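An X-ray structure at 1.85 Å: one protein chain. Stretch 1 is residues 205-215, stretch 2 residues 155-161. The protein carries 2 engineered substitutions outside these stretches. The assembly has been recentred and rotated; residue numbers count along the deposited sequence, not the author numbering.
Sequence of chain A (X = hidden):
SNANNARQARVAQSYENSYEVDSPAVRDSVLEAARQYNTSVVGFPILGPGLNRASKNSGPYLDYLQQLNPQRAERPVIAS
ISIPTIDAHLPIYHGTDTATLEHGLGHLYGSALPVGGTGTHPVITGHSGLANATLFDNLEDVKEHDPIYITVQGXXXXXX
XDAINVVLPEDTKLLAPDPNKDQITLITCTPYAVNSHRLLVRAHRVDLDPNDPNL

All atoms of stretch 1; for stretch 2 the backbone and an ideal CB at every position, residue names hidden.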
ATOM      1  N   ARG A 205      -6.351 -19.592   3.947  1.00 26.37           N
ATOM      2  CA  ARG A 205      -7.078 -19.870   5.167  1.00 26.88           C
ATOM      3  C   ARG A 205      -7.931 -21.135   5.012  1.00 28.16           C
ATOM      4  O   ARG A 205      -8.522 -21.355   3.968  1.00 28.02           O
ATOM      5  CB  ARG A 205      -7.976 -18.696   5.488  1.00 27.56           C
ATOM      6  CG  ARG A 205      -8.689 -18.767   6.829  1.00 27.92           C
ATOM      7  CD  ARG A 205      -7.801 -18.343   7.991  1.00 27.59           C
ATOM      8  NE  ARG A 205      -8.630 -18.272   9.185  1.00 27.96           N
ATOM      9  CZ  ARG A 205      -9.424 -17.250   9.526  1.00 28.02           C
ATOM     10  NH1 ARG A 205      -9.480 -16.125   8.830  1.00 27.75           N
ATOM     11  NH2 ARG A 205     -10.140 -17.355  10.628  1.00 28.87           N
ATOM     12  N   VAL A 206      -7.980 -21.950   6.052  1.00 28.79           N
ATOM     13  CA  VAL A 206      -8.819 -23.142   6.062  1.00 30.27           C
ATOM     14  C   VAL A 206      -9.490 -23.225   7.410  1.00 32.34           C
ATOM     15  O   VAL A 206      -9.060 -22.573   8.372  1.00 31.67           O
ATOM     16  CB  VAL A 206      -8.013 -24.446   5.783  1.00 30.38           C
ATOM     17  CG1 VAL A 206      -7.458 -24.438   4.375  1.00 30.54           C
ATOM     18  CG2 VAL A 206      -6.901 -24.677   6.805  1.00 30.13           C
ATOM     19  N   ASP A 207     -10.543 -24.036   7.495  1.00 34.65           N
ATOM     20  CA  ASP A 207     -11.250 -24.211   8.760  1.00 38.42           C
ATOM     21  C   ASP A 207     -10.322 -24.901   9.755  1.00 37.64           C
ATOM     22  O   ASP A 207      -9.497 -25.729   9.384  1.00 37.20           O
ATOM     23  CB  ASP A 207     -12.524 -25.062   8.586  1.00 41.52           C
ATOM     24  CG  ASP A 207     -13.610 -24.362   7.786  1.00 44.41           C
ATOM     25  OD1 ASP A 207     -13.588 -23.118   7.642  1.00 46.53           O
ATOM     26  OD2 ASP A 207     -14.525 -25.075   7.320  1.00 50.37           O
ATOM     27  N   LEU A 208     -10.455 -24.535  11.019  1.00 40.23           N
ATOM     28  CA  LEU A 208      -9.632 -25.093  12.072  1.00 42.93           C
ATOM     29  C   LEU A 208     -10.439 -26.112  12.858  1.00 46.04           C
ATOM     30  O   LEU A 208     -11.438 -25.733  13.448  1.00 47.70           O
ATOM     31  CB  LEU A 208      -9.198 -23.966  13.011  1.00 43.40           C
ATOM     32  CG  LEU A 208      -8.481 -24.418  14.284  1.00 44.68           C
ATOM     33  CD1 LEU A 208      -7.254 -25.279  13.957  1.00 45.93           C
ATOM     34  CD2 LEU A 208      -8.110 -23.198  15.098  1.00 44.84           C
ATOM     35  N   ASP A 209     -10.010 -27.376  12.899  1.00 49.39           N
ATOM     36  CA  ASP A 209     -10.599 -28.357  13.844  1.00 55.13           C
ATOM     37  C   ASP A 209     -10.224 -27.964  15.288  1.00 58.41           C
ATOM     38  O   ASP A 209      -9.031 -27.838  15.600  1.00 55.58           O
ATOM     39  CB  ASP A 209     -10.131 -29.785  13.565  1.00 55.74           C
ATOM     40  CG  ASP A 209     -10.929 -30.844  14.366  1.00 58.87           C
ATOM     41  OD1 ASP A 209     -10.902 -30.850  15.626  1.00 57.07           O
ATOM     42  OD2 ASP A 209     -11.583 -31.684  13.720  1.00 59.35           O
ATOM     43  N   PRO A 210     -11.236 -27.747  16.169  1.00 64.72           N
ATOM     44  CA  PRO A 210     -10.953 -27.448  17.589  1.00 65.24           C
ATOM     45  C   PRO A 210     -10.064 -28.485  18.314  1.00 66.24           C
ATOM     46  O   PRO A 210      -9.323 -28.104  19.228  1.00 63.49           O
ATOM     47  CB  PRO A 210     -12.354 -27.409  18.224  1.00 67.39           C
ATOM     48  CG  PRO A 210     -13.281 -27.055  17.109  1.00 66.79           C
ATOM     49  CD  PRO A 210     -12.690 -27.693  15.881  1.00 67.11           C
ATOM     50  N   ASN A 211     -10.153 -29.764  17.903  1.00 65.69           N
ATOM     51  CA  ASN A 211      -9.315 -30.868  18.431  1.00 66.81           C
ATOM     52  C   ASN A 211      -8.018 -31.174  17.640  1.00 64.34           C
ATOM     53  O   ASN A 211      -7.380 -32.204  17.881  1.00 63.97           O
ATOM     54  CB  ASN A 211     -10.150 -32.165  18.538  1.00 68.45           C
ATOM     55  CG  ASN A 211     -11.164 -32.124  19.667  1.00 69.37           C
ATOM     56  OD1 ASN A 211     -11.534 -31.055  20.169  1.00 72.42           O
ATOM     57  ND2 ASN A 211     -11.622 -33.301  20.075  1.00 72.91           N
ATOM     58  N   ASP A 212      -7.623 -30.285  16.722  1.00 60.58           N
ATOM     59  CA  ASP A 212      -6.419 -30.466  15.890  1.00 57.56           C
ATOM     60  C   ASP A 212      -5.221 -30.751  16.818  1.00 57.79           C
ATOM     61  O   ASP A 212      -4.899 -29.910  17.684  1.00 58.52           O
ATOM     62  CB  ASP A 212      -6.186 -29.186  15.047  1.00 54.44           C
ATOM     63  CG  ASP A 212      -5.042 -29.307  14.043  1.00 52.24           C
ATOM     64  OD1 ASP A 212      -5.162 -28.692  12.960  1.00 46.88           O
ATOM     65  OD2 ASP A 212      -4.029 -29.993  14.320  1.00 50.29           O
ATOM     66  N   PRO A 213      -4.554 -31.925  16.648  1.00 58.52           N
ATOM     67  CA  PRO A 213      -3.394 -32.277  17.498  1.00 58.88           C
ATOM     68  C   PRO A 213      -2.425 -31.116  17.765  1.00 59.42           C
ATOM     69  O   PRO A 213      -1.978 -30.938  18.899  1.00 60.22           O
ATOM     70  CB  PRO A 213      -2.688 -33.376  16.694  1.00 59.63           C
ATOM     71  CG  PRO A 213      -3.762 -34.000  15.869  1.00 59.42           C
ATOM     72  CD  PRO A 213      -4.782 -32.933  15.588  1.00 58.02           C
ATOM     73  N   ASN A 214      -2.169 -30.306  16.736  1.00 57.73           N
ATOM     74  CA  ASN A 214      -1.157 -29.248  16.784  1.00 57.68           C
ATOM     75  C   ASN A 214      -1.457 -28.061  17.694  1.00 59.48           C
ATOM     76  O   ASN A 214      -0.546 -27.280  17.974  1.00 61.10           O
ATOM     77  CB  ASN A 214      -0.875 -28.728  15.358  1.00 55.17           C
ATOM     78  CG  ASN A 214      -0.295 -29.804  14.444  1.00 54.38           C
ATOM     79  OD1 ASN A 214       0.631 -30.529  14.831  1.00 56.29           O
ATOM     80  ND2 ASN A 214      -0.830 -29.911  13.228  1.00 50.10           N
ATOM     81  N   LEU A 215      -2.700 -27.902  18.149  1.00 62.15           N
ATOM     82  CA  LEU A 215      -3.074 -26.735  18.976  1.00 63.65           C
ATOM     83  C   LEU A 215      -2.546 -26.803  20.432  1.00 66.56           C
ATOM     84  O   LEU A 215      -1.835 -27.727  20.858  1.00 68.97           O
ATOM     85  CB  LEU A 215      -4.598 -26.534  18.956  1.00 62.57           C
ATOM     86  CG  LEU A 215      -5.211 -26.303  17.568  1.00 62.29           C
ATOM     87  CD1 LEU A 215      -6.727 -26.204  17.638  1.00 61.27           C
ATOM     88  CD2 LEU A 215      -4.615 -25.059  16.918  1.00 61.64           C
ATOM     89  OXT LEU A 215      -2.802 -25.899  21.234  1.00 68.05           O
ATOM     90  N   UNK A 155      -6.618 -15.963  19.595  1.00 29.11           N
ATOM     91  CA  UNK A 155      -7.352 -16.734  18.592  1.00 31.26           C
ATOM     92  C   UNK A 155      -6.317 -17.444  17.714  1.00 30.90           C
ATOM     93  O   UNK A 155      -5.221 -16.923  17.535  1.00 29.32           O
ATOM     94  CB  UNK A 155      -8.274 -15.841  17.759  1.00 31.26           C
ATOM     95  N   UNK A 156      -6.662 -18.604  17.157  1.00 28.88           N
ATOM     96  CA  UNK A 156      -5.757 -19.297  16.286  1.00 28.52           C
ATOM     97  C   UNK A 156      -6.377 -19.407  14.887  1.00 28.08           C
ATOM     98  O   UNK A 156      -7.534 -19.793  14.737  1.00 28.31           O
ATOM     99  CB  UNK A 156      -5.418 -20.677  16.853  1.00 28.52           C
ATOM    100  N   UNK A 157      -5.586 -19.037  13.881  1.00 26.84           N
ATOM    101  CA  UNK A 157      -5.981 -19.094  12.477  1.00 27.31           C
ATOM    102  C   UNK A 157      -5.140 -20.173  11.801  1.00 26.22           C
ATOM    103  O   UNK A 157      -3.931 -20.226  12.021  1.00 25.96           O
ATOM    104  CB  UNK A 157      -5.805 -17.739  11.789  1.00 27.31           C
ATOM    105  N   UNK A 158      -5.765 -20.986  10.948  1.00 25.63           N
ATOM    106  CA  UNK A 158      -5.086 -22.058  10.274  1.00 25.23           C
ATOM    107  C   UNK A 158      -5.009 -21.729   8.790  1.00 24.48           C
ATOM    108  O   UNK A 158      -5.975 -21.282   8.187  1.00 24.87           O
ATOM    109  CB  UNK A 158      -5.794 -23.393  10.514  1.00 25.23           C
ATOM    110  N   UNK A 159      -3.827 -21.923   8.240  1.00 23.47           N
ATOM    111  CA  UNK A 159      -3.583 -21.755   6.817  1.00 24.70           C
ATOM    112  C   UNK A 159      -2.998 -23.043   6.285  1.00 25.44           C
ATOM    113  O   UNK A 159      -2.396 -23.812   7.046  1.00 25.66           O
ATOM    114  CB  UNK A 159      -2.654 -20.571   6.541  1.00 24.70           C
ATOM    115  N   UNK A 160      -3.151 -23.264   4.981  1.00 26.32           N
ATOM    116  CA  UNK A 160      -2.592 -24.437   4.331  1.00 27.42           C
ATOM    117  C   UNK A 160      -1.773 -24.023   3.104  1.00 25.79           C
ATOM    118  O   UNK A 160      -2.255 -23.269   2.274  1.00 25.61           O
ATOM    119  CB  UNK A 160      -3.704 -25.409   3.933  1.00 27.42           C
ATOM    120  N   UNK A 161      -0.560 -24.559   2.974  1.00 24.73           N
ATOM    121  CA  UNK A 161       0.368 -24.144   1.926  1.00 26.10           C
ATOM    122  C   UNK A 161      -0.139 -24.551   0.557  1.00 28.17           C
ATOM    123  O   UNK A 161      -0.555 -25.693   0.379  1.00 27.46           O
ATOM    124  CB  UNK A 161       1.756 -24.741   2.170  1.00 26.10           C
TER

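Stretch 2 is an extended strand, and stretch 1 starts beside it as an antiparallel partner, then peels off into two successive type I turns, Asp209 to Asp212 and Asp212 to Leu215. The contact therefore begins as backbone pairing and ends as side chains reaching across a widening gap.

Position 155 finds nothing of stretch 1 within 5.5 Å of its ideal CB, so the contact sets no rule and many residues would do. It is Glu155, which makes no contact here.

At 156 the CA-to-CB bond points toward stretch 1, and the ideal CB lies 4.1 Å from Leu208 CD2 and 4.5 Å from Leu215 CD2. Two leucine methyls ask for a small or branched apolar surface: valine, isoleucine, threonine or alanine would all be reasonable, and the extended backbone favours a beta-branched choice. The deposited residue is Thr156. Its CG2 packs 3.8 Å from Leu215 CD2, while its hydroxyl is hydrogen-bonded elsewhere in the structure. Its backbone O accepts a bond from a water that also accepts one from Arg205 NH2.

Position 157 points sideways, with its ideal CB 3.9 Å from Arg205 NE. A guanidinium offers a flat face as well as its donors, so either an aliphatic cover or an acceptor could be used. Leu157 takes the first course: its CD2 lies over one face of the guanidinium, 3.6 Å from Arg205 NH2.

Position 158 is the richest. Its backbone O accepts from Val206 N at 3.0 Å, nearly straight at 167°, the one direct backbone hydrogen bond between the two stretches. Its ideal CB shares a sheet face with Val206 and sits 4.2 Å from Leu208 CD1; farther along lies the carboxylate of Asp212. An aliphatic stem with a cationic end fits this best, so lysine or arginine, though a plain aliphatic could use the nearer part. Lys158 extends with all four chi angles t. Its CG lies 3.6 Å from Val206 CG2, its CD 4.1 Å from Leu208 CD1, and its NZ forms a salt bridge with Asp212 OD1 at 3.2 Å. One water accepts from NZ and donates to Asp207 O; another accepts from both Lys158 N and Arg205 NE and donates to Val206 O, so the return link of the backbone pair runs through water.

Position 159 pairs with Arg205, CA to CA 4.3 Å, their side chains on the same face of the sheet. The long methylene run of the arginine invites a broad, flat partner, so an aromatic is attractive, though a large aliphatic could also cover it. Tyr159 supplies a ring with Arg205 CD over one face, 4.0 Å from the centroid, a CH-pi contact.

At 160 the bond points sideways and the ideal CB is 3.9 Å from Val206 CG1. Aliphatics would suit, as would a longer polar chain with a carbon stem. Glu160 is found, its OE1 3.8 Å from Val206 CG1.

Position 161 is out of reach of stretch 1, which sets no demand; Val161 makes no contact.

Stretch 2 155-161: ETLKYEV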
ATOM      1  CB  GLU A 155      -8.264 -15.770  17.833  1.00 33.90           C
ATOM      2  CG  GLU A 155      -8.163 -15.733  16.338  1.00 38.30           C
ATOM      3  CD  GLU A 155      -8.973 -14.594  15.761  1.00 40.96           C
ATOM      4  OE1 GLU A 155      -8.393 -13.781  14.992  1.00 45.28           O
ATOM      5  OE2 GLU A 155     -10.168 -14.489  16.112  1.00 43.86           O
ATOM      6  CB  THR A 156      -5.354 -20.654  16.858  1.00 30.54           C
ATOM      7  OG1 THR A 156      -4.657 -20.422  18.079  1.00 32.40           O
ATOM      8  CG2 THR A 156      -4.389 -21.386  15.910  1.00 30.27           C
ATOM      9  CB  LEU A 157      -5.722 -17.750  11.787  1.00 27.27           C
ATOM     10  CG  LEU A 157      -6.061 -16.451  12.514  1.00 29.33           C
ATOM     11  CD1 LEU A 157      -5.761 -15.234  11.636  1.00 29.90           C
ATOM     12  CD2 LEU A 157      -7.506 -16.466  12.895  1.00 31.47           C
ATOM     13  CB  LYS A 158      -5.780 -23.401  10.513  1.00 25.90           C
ATOM     14  CG  LYS A 158      -5.038 -24.594   9.932  1.00 26.34           C
ATOM     15  CD  LYS A 158      -5.792 -25.913  10.213  1.00 27.24           C
ATOM     16  CE  LYS A 158      -5.036 -27.078   9.596  1.00 28.87           C
ATOM     17  NZ  LYS A 158      -5.724 -28.394   9.791  1.00 29.81           N
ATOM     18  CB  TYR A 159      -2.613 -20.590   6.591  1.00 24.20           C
ATOM     19  CG  TYR A 159      -3.273 -19.268   6.888  1.00 23.95           C
ATOM     20  CD1 TYR A 159      -3.821 -18.508   5.858  1.00 24.53           C
ATOM     21  CD2 TYR A 159      -3.393 -18.796   8.205  1.00 24.65           C
ATOM     22  CE1 TYR A 159      -4.488 -17.316   6.119  1.00 24.91           C
ATOM     23  CE2 TYR A 159      -4.068 -17.600   8.482  1.00 24.71           C
ATOM     24  CZ  TYR A 159      -4.602 -16.869   7.433  1.00 24.56           C
ATOM     25  OH  TYR A 159      -5.287 -15.704   7.643  1.00 25.48           O
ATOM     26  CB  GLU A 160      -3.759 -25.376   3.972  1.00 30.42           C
ATOM     27  CG  GLU A 160      -3.456 -26.406   2.925  1.00 32.99           C
ATOM     28  CD  GLU A 160      -4.640 -27.330   2.647  1.00 37.06           C
ATOM     29  OE1 GLU A 160      -5.453 -27.604   3.575  1.00 38.41           O
ATOM     30  OE2 GLU A 160      -4.739 -27.779   1.494  1.00 40.88           O
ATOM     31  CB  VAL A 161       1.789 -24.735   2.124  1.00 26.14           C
ATOM     32  CG1 VAL A 161       2.718 -24.355   0.969  1.00 26.24           C
ATOM     33  CG2 VAL A 161       2.378 -24.249   3.449  1.00 25.37           C
TER
HETATM   34  O   HOH W   1      -9.689 -19.770  12.712  1.00 43.16           O
HETATM   35  O   HOH W   2      -8.649 -20.848  10.441  1.00 26.72           O
HETATM   36  O   HOH W   3      -7.982 -28.067   7.661  1.00 49.92           O
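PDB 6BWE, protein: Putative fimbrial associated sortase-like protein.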